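Local coordinates for kinesin-like protein KAR3 (Saccharomyces cerevisiae, PDB 1F9V) that probably uses the energy of ATP hydrolysis to move along microtubules, as a kinesin-family motor domain held here with bound ADP and magnesium, at residues R10-A14 against P320-H324; E41-I45 against I325-L329; A90-T94 against T328-F334; S96-T101 against F315-S319. The protein carries 2 engineered substitutions. All blocks are in the same frame, centred on the assembly; numbering follows the deposited sequence.

Interaction 1 (R10-A14 against P320-H324); sequences RIRPA and PSSSH. With ADP (adenosine-5'-diphosphate), chain C.
Pro-320 is the wedge: its C-gamma endo ring points at residues 10-14 and fills the space left as strand 4-11 gives way to extended loop at Arg-12. Ile-11 (m, t), its CA 5.9 Å from that of Pro-320, sets CG2 3.4 Å from Pro-320 CB. Pro-320 CG sits 3.7 Å from Ala-14 CB, the small methyl leaving room for the ring, and 3.2 Å from Arg-12 O. For Arg-12, chi1 p and an extended t, t chain carry the guanidinium past Pro-320, and chi4 of 78° turns one face to Pro-320 CD, 3.7 Å from NH1; Arg-12 NH1 donates to Pro-13 O (3.0 Å). Arg-12 NE hydrogen-bonds to Gly-95 O, and NH2 forms a salt bridge with Glu-19. In the kinesin motor domain the end of strand 4-11 borders the adenine site, where Pro-13 CD rests 3.4 Å from ADP C6 and the all-t Arg-10 lays a guanidinium face on ADP N6 (NH2 at 3.2 Å). A 3-10 turn (His-324 N to Ser-321 O, 3.2 Å) leads to His-324 at the N-cap; its m rotamer brings CE1 within 3.8 Å of Arg-12 NH2, while ND1 is hydrogen-bonded to Ser-319 OG.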
# COMPACT_ATOMS: atom_id res chain seq x y z
N ARG A 10 -8.06 6.91 4.32
CA ARG A 10 -8.73 7.70 3.30
C ARG A 10 -10.18 7.29 3.14
O ARG A 10 -10.48 6.13 2.87
CB ARG A 10 -8.04 7.57 1.94
CG ARG A 10 -8.78 8.38 0.86
CD ARG A 10 -8.28 8.10 -0.55
NE ARG A 10 -8.66 9.18 -1.45
CZ ARG A 10 -8.19 9.32 -2.69
NH1 ARG A 10 -7.32 8.45 -3.18
NH2 ARG A 10 -8.58 10.35 -3.43
N ILE A 11 -11.07 8.26 3.33
CA ILE A 11 -12.50 8.02 3.17
C ILE A 11 -12.85 8.44 1.75
O ILE A 11 -12.64 9.60 1.38
CB ILE A 11 -13.34 8.87 4.16
CG1 ILE A 11 -12.90 8.59 5.60
CG2 ILE A 11 -14.82 8.57 3.99
CD1 ILE A 11 -13.27 9.67 6.59
N ARG A 12 -13.35 7.51 0.95
CA ARG A 12 -13.71 7.86 -0.41
C ARG A 12 -15.08 8.53 -0.42
O ARG A 12 -15.84 8.43 0.55
CB ARG A 12 -13.78 6.60 -1.28
CG ARG A 12 -14.90 5.63 -0.90
CD ARG A 12 -15.33 4.77 -2.09
NE ARG A 12 -16.17 3.64 -1.72
CZ ARG A 12 -17.47 3.72 -1.42
NH1 ARG A 12 -18.08 4.90 -1.45
NH2 ARG A 12 -18.15 2.63 -1.10
N PRO A 13 -15.39 9.28 -1.49
CA PRO A 13 -16.70 9.93 -1.57
C PRO A 13 -17.78 8.85 -1.62
O PRO A 13 -17.54 7.73 -2.09
CB PRO A 13 -16.64 10.73 -2.87
CG PRO A 13 -15.18 10.88 -3.17
CD PRO A 13 -14.52 9.64 -2.63
N ALA A 14 -18.98 9.17 -1.14
CA ALA A 14 -20.06 8.19 -1.18
C ALA A 14 -20.62 8.13 -2.58
O ALA A 14 -20.55 9.12 -3.33
CB ALA A 14 -21.16 8.56 -0.19
N PRO A 320 -17.54 5.76 3.32
CA PRO A 320 -18.17 6.65 4.31
C PRO A 320 -19.60 6.21 4.66
O PRO A 320 -20.22 6.76 5.56
CB PRO A 320 -18.19 7.99 3.60
CG PRO A 320 -18.43 7.60 2.16
CD PRO A 320 -17.76 6.25 1.95
N SER A 321 -20.10 5.20 3.95
CA SER A 321 -21.47 4.74 4.12
C SER A 321 -21.79 3.74 5.22
O SER A 321 -20.97 2.90 5.59
CB SER A 321 -21.97 4.22 2.78
OG SER A 321 -21.73 5.21 1.78
N SER A 322 -23.03 3.84 5.72
CA SER A 322 -23.53 2.99 6.81
C SER A 322 -23.57 1.50 6.53
O SER A 322 -23.33 0.71 7.44
CB SER A 322 -24.94 3.44 7.22
OG SER A 322 -24.94 4.79 7.65
N SER A 323 -23.88 1.11 5.30
CA SER A 323 -23.95 -0.31 4.97
C SER A 323 -22.59 -0.99 5.14
O SER A 323 -22.52 -2.21 5.28
CB SER A 323 -24.45 -0.50 3.54
OG SER A 323 -23.55 0.06 2.60
N HIS A 324 -21.53 -0.19 5.14
CA HIS A 324 -20.17 -0.73 5.28
C HIS A 324 -19.53 -0.44 6.62
O HIS A 324 -18.35 -0.74 6.81
CB HIS A 324 -19.27 -0.15 4.19
CG HIS A 324 -19.82 -0.26 2.80
ND1 HIS A 324 -20.08 0.84 2.01
CD2 HIS A 324 -20.12 -1.35 2.05
CE1 HIS A 324 -20.52 0.43 0.83
NE2 HIS A 324 -20.55 -0.89 0.83
PB ADP C . -11.44 -1.35 -4.32
O1B ADP C . -11.07 -1.07 -2.91
O2B ADP C . -10.13 -1.42 -5.24
O3B ADP C . -12.26 -2.58 -4.44
PA ADP C . -12.14 0.67 -6.26
O1A ADP C . -10.99 1.57 -6.22
O2A ADP C . -12.01 -0.24 -7.39
O3A ADP C . -12.24 -0.12 -4.90
O5' ADP C . -13.48 1.49 -6.46
C5' ADP C . -14.65 1.52 -5.63
C4' ADP C . -15.61 2.51 -6.36
O4' ADP C . -15.44 3.77 -5.71
C3' ADP C . -15.23 2.77 -7.83
O3' ADP C . -16.38 2.95 -8.67
C2' ADP C . -14.36 4.01 -7.80
O2' ADP C . -14.33 4.72 -9.06
C1' ADP C . -14.94 4.78 -6.62
N9 ADP C . -13.90 5.55 -5.87
C8 ADP C . -13.05 5.01 -4.98
N7 ADP C . -12.29 5.96 -4.46
C5 ADP C . -12.63 7.11 -5.00
C6 ADP C . -12.22 8.42 -4.86
N6 ADP C . -11.23 8.72 -4.01
N1 ADP C . -12.81 9.41 -5.60
C2 ADP C . -13.80 9.15 -6.47
N3 ADP C . -14.22 7.88 -6.62
C4 ADP C . -13.68 6.85 -5.91

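Interaction 2 (E41-I45 against I325-L329); sequences EVTKI and INETL
Residues 41-44 run as an extended strand, while 325-329 form the first turn of helix 325-338, closed by Leu-329 N to Ile-325 O at 3.0 Å. The two axes approach to 10.0 Å with N-to-C directions 144° apart (signed crossing -144°), so Val-42 faces Leu-329 (CA atoms 7.8 Å apart) and Lys-44 faces Ile-325 (7.6 Å). The helix lies against the small three-stranded antiparallel sheet of the kinesin motor domain, in which 38-44 is the middle strand. Val-42 (t), beta-branched and at home in a strand, places CG1 3.6 Å from both Ile-325 CD1 and Leu-329 CD2; Ile-325 (t, p) and Leu-329 (m, t), four residues apart, present these atoms from one helix face. At the solvent-facing margin Lys-44 (m, t, p, with chi4 at 110°, between wells) spends its aliphatic chain on apolar cover, with CD 4.0 Å from Leu-329 CD1, before its NZ donates to Asn-326 OD1 (2.8 Å). A water accepts from both Lys-44 NZ (2.7 Å) and Asn-326 ND2 (3.2 Å).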
# COMPACT_ATOMS: atom_id res chain seq x y z
N GLU A 41 -13.60 9.92 14.67
CA GLU A 41 -14.52 9.20 15.55
C GLU A 41 -15.58 8.52 14.72
O GLU A 41 -16.12 9.10 13.79
CB GLU A 41 -15.18 10.17 16.54
CG GLU A 41 -14.26 10.68 17.61
CD GLU A 41 -14.85 11.84 18.39
OE1 GLU A 41 -16.07 12.08 18.25
OE2 GLU A 41 -14.11 12.51 19.13
N VAL A 42 -15.87 7.27 15.06
CA VAL A 42 -16.87 6.50 14.35
C VAL A 42 -17.92 6.04 15.34
O VAL A 42 -17.59 5.47 16.38
CB VAL A 42 -16.23 5.25 13.67
CG1 VAL A 42 -17.31 4.42 12.98
CG2 VAL A 42 -15.18 5.68 12.66
N THR A 43 -19.18 6.28 15.01
CA THR A 43 -20.28 5.89 15.88
C THR A 43 -21.39 5.20 15.11
O THR A 43 -21.74 5.62 14.01
CB THR A 43 -20.89 7.12 16.58
OG1 THR A 43 -19.85 7.91 17.16
CG2 THR A 43 -21.85 6.68 17.66
N LYS A 44 -21.93 4.12 15.68
CA LYS A 44 -23.03 3.39 15.06
C LYS A 44 -24.30 3.87 15.75
O LYS A 44 -24.33 3.97 16.98
CB LYS A 44 -22.85 1.88 15.25
CG LYS A 44 -21.80 1.28 14.31
CD LYS A 44 -21.60 -0.21 14.58
CE LYS A 44 -22.92 -0.98 14.53
NZ LYS A 44 -23.03 -1.87 13.34
N ILE A 45 -25.33 4.16 14.97
CA ILE A 45 -26.59 4.67 15.50
C ILE A 45 -27.26 3.77 16.54
O ILE A 45 -27.94 4.26 17.44
CB ILE A 45 -27.60 4.97 14.35
CG1 ILE A 45 -28.66 5.95 14.83
CG2 ILE A 45 -28.25 3.69 13.87
CD1 ILE A 45 -29.64 6.37 13.75
N ILE A 325 -20.28 0.14 7.54
CA ILE A 325 -19.72 0.52 8.84
C ILE A 325 -18.99 -0.57 9.63
O ILE A 325 -18.00 -0.30 10.31
CB ILE A 325 -20.80 1.17 9.73
CG1 ILE A 325 -20.13 1.99 10.83
CG2 ILE A 325 -21.73 0.12 10.29
CD1 ILE A 325 -19.32 3.15 10.31
N ASN A 326 -19.47 -1.80 9.55
CA ASN A 326 -18.82 -2.86 10.29
C ASN A 326 -17.45 -3.19 9.71
O ASN A 326 -16.48 -3.39 10.45
CB ASN A 326 -19.70 -4.10 10.32
CG ASN A 326 -20.91 -3.92 11.23
OD1 ASN A 326 -20.84 -3.19 12.22
ND2 ASN A 326 -22.01 -4.56 10.88
N GLU A 327 -17.35 -3.22 8.39
CA GLU A 327 -16.08 -3.51 7.75
C GLU A 327 -15.15 -2.32 7.92
O GLU A 327 -13.93 -2.47 8.01
CB GLU A 327 -16.27 -3.81 6.26
CG GLU A 327 -16.66 -5.25 5.96
CD GLU A 327 -15.69 -6.28 6.53
OE1 GLU A 327 -14.55 -5.92 6.92
OE2 GLU A 327 -16.07 -7.46 6.58
N THR A 328 -15.73 -1.12 7.95
CA THR A 328 -14.95 0.09 8.13
C THR A 328 -14.28 0.03 9.50
O THR A 328 -13.10 0.34 9.65
CB THR A 328 -15.82 1.35 8.04
OG1 THR A 328 -16.16 1.59 6.67
CG2 THR A 328 -15.08 2.56 8.58
N LEU A 329 -15.04 -0.39 10.52
CA LEU A 329 -14.48 -0.49 11.85
C LEU A 329 -13.39 -1.57 11.88
O LEU A 329 -12.39 -1.43 12.58
CB LEU A 329 -15.59 -0.80 12.87
CG LEU A 329 -16.39 0.45 13.26
CD1 LEU A 329 -17.60 0.05 14.08
CD2 LEU A 329 -15.52 1.43 14.03
O HOH W 1 -24.77 -3.54 12.07

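Interaction 3 (A90-T94 against T328-F334); sequences AYGQT and TLNSLRF. With ADP (adenosine-5'-diphosphate), chain C.
Two aromatic rings lie almost perfectly parallel here: Tyr-91 and Phe-334 make an offset stack with planes 5° apart and centroids separated by 3.7 Å, and Tyr-91 CZ comes within 3.3 Å of Phe-334 CG. Both take chi1 t, so each flat ring extends from its own backbone, one on strand 86-91, the other on helix 325-338. Ser-331, one turn earlier than Phe-334, meets the edge of the tyrosine ring (OG to Tyr-91 CE2, 4.0 Å). Its small side chain allows the main chain in close: Gly-92 and Ser-331 have CA atoms 5.9 Å apart, and Gly-92 CA is 4.0 Å from Ser-331 OG. Gly-92 has phi/psi of 155/167, where a beta carbon would collide with the preceding carbonyl. It is consistent with the first glycine of the Walker A P-loop, which continues through Gln-93 (p, t) and Thr-94, whose CA is 3.5 Å from ADP O3B, toward Lys-98. Waters fill the gaps between loop and helix: one joins Gln-93 N (3.1 Å) to Ser-331 OG (2.7 Å), and another accepts from Gln-93 NE2 (2.6 Å) and donates to Thr-328 OG1 (2.8 Å). Tyr-91 is also hydrogen-bonded through its backbone to strand 311-318, on which Ser-331 packs at Val-316 and Ile-318, while Leu-329 and Leu-332 of the same helix reach strands 38-44 and 51-56.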
# COMPACT_ATOMS: atom_id res chain seq x y z
N ALA A 90 -2.11 -0.49 -0.01
CA ALA A 90 -3.49 0.00 0.02
C ALA A 90 -4.29 -1.16 0.60
O ALA A 90 -4.33 -2.25 0.03
CB ALA A 90 -3.97 0.34 -1.38
N TYR A 91 -4.93 -0.91 1.75
CA TYR A 91 -5.70 -1.91 2.49
C TYR A 91 -7.14 -1.47 2.67
O TYR A 91 -7.41 -0.28 2.89
CB TYR A 91 -5.05 -2.10 3.87
CG TYR A 91 -5.74 -3.08 4.79
CD1 TYR A 91 -5.23 -4.36 4.98
CD2 TYR A 91 -6.91 -2.73 5.49
CE1 TYR A 91 -5.85 -5.28 5.83
CE2 TYR A 91 -7.55 -3.64 6.34
CZ TYR A 91 -7.01 -4.91 6.50
OH TYR A 91 -7.62 -5.83 7.33
N GLY A 92 -8.07 -2.42 2.61
CA GLY A 92 -9.47 -2.09 2.79
C GLY A 92 -10.39 -3.08 2.12
O GLY A 92 -9.96 -3.89 1.30
N GLN A 93 -11.68 -3.02 2.44
CA GLN A 93 -12.63 -3.95 1.84
C GLN A 93 -12.81 -3.66 0.37
O GLN A 93 -12.53 -2.56 -0.10
CB GLN A 93 -13.99 -3.85 2.54
CG GLN A 93 -14.74 -2.55 2.25
CD GLN A 93 -16.13 -2.53 2.84
OE1 GLN A 93 -16.94 -3.42 2.59
NE2 GLN A 93 -16.42 -1.50 3.63
N THR A 94 -13.28 -4.66 -0.37
CA THR A 94 -13.54 -4.49 -1.79
C THR A 94 -14.60 -3.38 -1.89
O THR A 94 -15.60 -3.40 -1.17
CB THR A 94 -14.06 -5.80 -2.40
OG1 THR A 94 -13.01 -6.78 -2.36
CG2 THR A 94 -14.50 -5.61 -3.84
N THR A 328 -15.73 -1.12 7.95
CA THR A 328 -14.95 0.09 8.13
C THR A 328 -14.28 0.03 9.50
O THR A 328 -13.10 0.34 9.65
CB THR A 328 -15.82 1.35 8.04
OG1 THR A 328 -16.16 1.59 6.67
CG2 THR A 328 -15.08 2.56 8.58
N LEU A 329 -15.04 -0.39 10.52
CA LEU A 329 -14.48 -0.49 11.85
C LEU A 329 -13.39 -1.57 11.88
O LEU A 329 -12.39 -1.43 12.58
CB LEU A 329 -15.59 -0.80 12.87
CG LEU A 329 -16.39 0.45 13.26
CD1 LEU A 329 -17.60 0.05 14.08
CD2 LEU A 329 -15.52 1.43 14.03
N ASN A 330 -13.58 -2.62 11.09
CA ASN A 330 -12.58 -3.69 11.02
C ASN A 330 -11.29 -3.11 10.43
O ASN A 330 -10.20 -3.32 10.97
CB ASN A 330 -13.07 -4.83 10.13
CG ASN A 330 -14.06 -5.75 10.85
OD1 ASN A 330 -14.14 -5.77 12.08
ND2 ASN A 330 -14.82 -6.51 10.08
N SER A 331 -11.42 -2.36 9.34
CA SER A 331 -10.27 -1.75 8.67
C SER A 331 -9.53 -0.76 9.57
O SER A 331 -8.30 -0.70 9.56
CB SER A 331 -10.72 -1.03 7.39
OG SER A 331 -11.14 -1.96 6.40
N LEU A 332 -10.27 0.03 10.34
CA LEU A 332 -9.65 1.01 11.22
C LEU A 332 -8.94 0.30 12.37
O LEU A 332 -7.93 0.80 12.88
CB LEU A 332 -10.71 1.99 11.76
CG LEU A 332 -11.25 2.95 10.69
CD1 LEU A 332 -12.44 3.73 11.24
CD2 LEU A 332 -10.14 3.91 10.27
N ARG A 333 -9.46 -0.85 12.77
CA ARG A 333 -8.81 -1.59 13.84
C ARG A 333 -7.49 -2.18 13.28
O ARG A 333 -6.48 -2.23 13.99
CB ARG A 333 -9.73 -2.69 14.36
CG ARG A 333 -10.51 -2.27 15.60
CD ARG A 333 -11.46 -3.37 16.08
NE ARG A 333 -12.80 -2.83 16.25
CZ ARG A 333 -13.86 -3.24 15.55
NH1 ARG A 333 -13.74 -4.19 14.64
NH2 ARG A 333 -15.04 -2.66 15.75
N PHE A 334 -7.51 -2.59 12.02
CA PHE A 334 -6.28 -3.11 11.40
C PHE A 334 -5.28 -1.95 11.32
O PHE A 334 -4.11 -2.09 11.67
CB PHE A 334 -6.56 -3.65 10.00
CG PHE A 334 -5.31 -4.12 9.27
CD1 PHE A 334 -4.58 -3.24 8.48
CD2 PHE A 334 -4.88 -5.44 9.39
CE1 PHE A 334 -3.42 -3.67 7.82
CE2 PHE A 334 -3.72 -5.87 8.72
CZ PHE A 334 -3.00 -4.98 7.94
PB ADP C . -11.44 -1.35 -4.32
O1B ADP C . -11.07 -1.07 -2.91
O2B ADP C . -10.13 -1.42 -5.24
O3B ADP C . -12.26 -2.58 -4.44
PA ADP C . -12.14 0.67 -6.26
O1A ADP C . -10.99 1.57 -6.22
O2A ADP C . -12.01 -0.24 -7.39
O3A ADP C . -12.24 -0.12 -4.90
O5' ADP C . -13.48 1.49 -6.46
C5' ADP C . -14.65 1.52 -5.63
C4' ADP C . -15.61 2.51 -6.36
O4' ADP C . -15.44 3.77 -5.71
C3' ADP C . -15.23 2.77 -7.83
O3' ADP C . -16.38 2.95 -8.67
C2' ADP C . -14.36 4.01 -7.80
O2' ADP C . -14.33 4.72 -9.06
C1' ADP C . -14.94 4.78 -6.62
N9 ADP C . -13.90 5.55 -5.87
C8 ADP C . -13.05 5.01 -4.98
N7 ADP C . -12.29 5.96 -4.46
C5 ADP C . -12.63 7.11 -5.00
C6 ADP C . -12.22 8.42 -4.86
N6 ADP C . -11.23 8.72 -4.01
N1 ADP C . -12.81 9.41 -5.60
C2 ADP C . -13.80 9.15 -6.47
N3 ADP C . -14.22 7.88 -6.62
C4 ADP C . -13.68 6.85 -5.91
O HOH W 2 -12.32 -0.72 4.34
O HOH W 3 -14.86 0.39 4.45

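Interaction 4 (S96-T101 against F315-S319); sequences SGKTFT and FVNIS. With MG (magnesium ion), chain B; ADP (adenosine-5'-diphosphate), chain C.
The P-loop of this kinesin nucleotide site, turning into helix 98-103, rests on strand 311-318 of the central sheet. Ser-96 and Ile-318 have CA atoms 4.9 Å apart, and Ser-96 (p) sets OG 3.5 Å from Asn-317 CB while hydrogen-bonding Gln-93 O. N-cap Gly-97, at phi/psi 118/15, has no beta carbon to crowd the adenine. Gly-97 N, Lys-98 N and Lys-98 NZ each donate to ADP O1B at 2.9 Å, Thr-99 N to O2B at 2.9 Å, and Phe-100 N to O1A at 2.8 Å. Thr-99 OG1 and ADP O2B, each at 2.2 Å, join four waters round the magnesium. Asn-317 (m) gives a weak hydrogen bond from ND2 to Thr-101 OG1 (3.1 Å), and a water links ND2 (3.1 Å) to Ser-96 O (2.7 Å). Thr-101 OG1 (m) itself donates to Gly-97 O (2.9 Å), as does Thr-101 N (3.0 Å). Its methyl packs on Phe-315: Thr-101 CG2 makes a CH-pi contact over the ring face, 4.1 Å from the centroid.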
# COMPACT_ATOMS: atom_id res chain seq x y z
N SER A 96 -13.80 -0.13 -1.31
CA SER A 96 -13.40 1.01 -0.50
C SER A 96 -12.55 2.06 -1.23
O SER A 96 -12.46 3.20 -0.78
CB SER A 96 -12.67 0.53 0.76
OG SER A 96 -11.47 -0.15 0.45
N GLY A 97 -11.92 1.67 -2.34
CA GLY A 97 -11.11 2.60 -3.11
C GLY A 97 -9.61 2.31 -3.27
O GLY A 97 -8.87 3.20 -3.67
N LYS A 98 -9.17 1.09 -2.96
CA LYS A 98 -7.74 0.75 -3.08
C LYS A 98 -7.19 0.97 -4.50
O LYS A 98 -6.16 1.62 -4.68
CB LYS A 98 -7.50 -0.71 -2.67
CG LYS A 98 -7.78 -1.00 -1.21
CD LYS A 98 -7.64 -2.48 -0.87
CE LYS A 98 -8.44 -3.37 -1.79
NZ LYS A 98 -9.91 -3.32 -1.51
N THR A 99 -7.86 0.40 -5.49
CA THR A 99 -7.41 0.52 -6.87
C THR A 99 -7.49 1.94 -7.40
O THR A 99 -6.61 2.39 -8.12
CB THR A 99 -8.20 -0.41 -7.77
OG1 THR A 99 -8.00 -1.75 -7.31
CG2 THR A 99 -7.72 -0.31 -9.21
N PHE A 100 -8.56 2.65 -7.05
CA PHE A 100 -8.70 4.04 -7.50
C PHE A 100 -7.52 4.83 -6.95
O PHE A 100 -6.92 5.64 -7.65
CB PHE A 100 -10.01 4.65 -6.98
CG PHE A 100 -10.25 6.05 -7.48
CD1 PHE A 100 -9.69 7.15 -6.82
CD2 PHE A 100 -11.02 6.27 -8.61
CE1 PHE A 100 -9.91 8.45 -7.29
CE2 PHE A 100 -11.24 7.57 -9.09
CZ PHE A 100 -10.68 8.66 -8.42
N THR A 101 -7.20 4.58 -5.69
CA THR A 101 -6.10 5.26 -5.04
C THR A 101 -4.76 4.95 -5.66
O THR A 101 -3.95 5.84 -5.90
CB THR A 101 -6.06 4.90 -3.54
OG1 THR A 101 -7.19 5.49 -2.88
CG2 THR A 101 -4.77 5.41 -2.88
N PHE A 315 -1.84 2.42 3.76
CA PHE A 315 -2.91 3.29 3.29
C PHE A 315 -4.25 2.57 3.46
O PHE A 315 -4.60 1.71 2.66
CB PHE A 315 -2.66 3.62 1.81
CG PHE A 315 -3.18 4.95 1.38
CD1 PHE A 315 -4.54 5.11 1.11
CD2 PHE A 315 -2.34 6.04 1.25
CE1 PHE A 315 -5.04 6.35 0.71
CE2 PHE A 315 -2.83 7.29 0.86
CZ PHE A 315 -4.19 7.44 0.58
N VAL A 316 -5.00 2.94 4.50
CA VAL A 316 -6.28 2.28 4.75
C VAL A 316 -7.47 3.02 4.16
O VAL A 316 -7.83 4.13 4.58
CB VAL A 316 -6.48 2.05 6.27
CG1 VAL A 316 -7.81 1.36 6.52
CG2 VAL A 316 -5.34 1.19 6.80
N ASN A 317 -8.08 2.38 3.17
CA ASN A 317 -9.23 2.91 2.46
C ASN A 317 -10.52 2.48 3.11
O ASN A 317 -10.69 1.30 3.45
CB ASN A 317 -9.21 2.40 1.01
CG ASN A 317 -8.02 2.89 0.24
OD1 ASN A 317 -7.06 2.16 0.01
ND2 ASN A 317 -8.07 4.15 -0.18
N ILE A 318 -11.44 3.42 3.28
CA ILE A 318 -12.73 3.09 3.87
C ILE A 318 -13.86 3.82 3.17
O ILE A 318 -13.67 4.90 2.59
CB ILE A 318 -12.80 3.43 5.38
CG1 ILE A 318 -12.51 4.90 5.62
CG2 ILE A 318 -11.82 2.54 6.17
CD1 ILE A 318 -12.90 5.36 7.02
N SER A 319 -15.04 3.21 3.21
CA SER A 319 -16.23 3.80 2.63
C SER A 319 -16.85 4.68 3.72
O SER A 319 -16.69 4.42 4.91
CB SER A 319 -17.22 2.70 2.24
OG SER A 319 -18.56 3.17 2.29
MG MG B . -9.57 -3.08 -6.59
PB ADP C . -11.44 -1.35 -4.32
O1B ADP C . -11.07 -1.07 -2.91
O2B ADP C . -10.13 -1.42 -5.24
O3B ADP C . -12.26 -2.58 -4.44
PA ADP C . -12.14 0.67 -6.26
O1A ADP C . -10.99 1.57 -6.22
O2A ADP C . -12.01 -0.24 -7.39
O3A ADP C . -12.24 -0.12 -4.90
O5' ADP C . -13.48 1.49 -6.46
C5' ADP C . -14.65 1.52 -5.63
C4' ADP C . -15.61 2.51 -6.36
O4' ADP C . -15.44 3.77 -5.71
C3' ADP C . -15.23 2.77 -7.83
O3' ADP C . -16.38 2.95 -8.67
C2' ADP C . -14.36 4.01 -7.80
O2' ADP C . -14.33 4.72 -9.06
C1' ADP C . -14.94 4.78 -6.62
N9 ADP C . -13.90 5.55 -5.87
C8 ADP C . -13.05 5.01 -4.98
N7 ADP C . -12.29 5.96 -4.46
C5 ADP C . -12.63 7.11 -5.00
C6 ADP C . -12.22 8.42 -4.86
N6 ADP C . -11.23 8.72 -4.01
N1 ADP C . -12.81 9.41 -5.60
C2 ADP C . -13.80 9.15 -6.47
N3 ADP C . -14.22 7.88 -6.62
C4 ADP C . -13.68 6.85 -5.91
O HOH W 4 -10.94 5.30 0.06
O HOH W 5 -8.06 -3.70 -5.09
O HOH W 6 -10.93 -2.35 -8.14
O HOH W 7 -11.11 -4.48 -5.65
O HOH W 8 -8.99 -4.56 -8.12

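Interactions 1, 3 and 4 gather round one ADP, their centres about 9 to 11 Å apart: interactions 1 and 4 both reach the adenine, and 3 and 4 lie by the phosphates. They are tied through the central sheet, where strand 311-318 lies between 4-11 and 86-91. Arg-10 N hydrogen-bonds to Val-316 O, and Tyr-91 N to Phe-315 O, both at 2.8 Å. Past that strand the chain turns at residues 320-324, where His-324 ND1 returns to Ser-319 OG (2.8 Å), and enters the helix used by interactions 2 and 3. Interaction 2, centred about 16 Å from interaction 4, continues this helix's packing to the small sheet; Val-42 CG2 also touches Leu-332 CD1 at 3.7 Å.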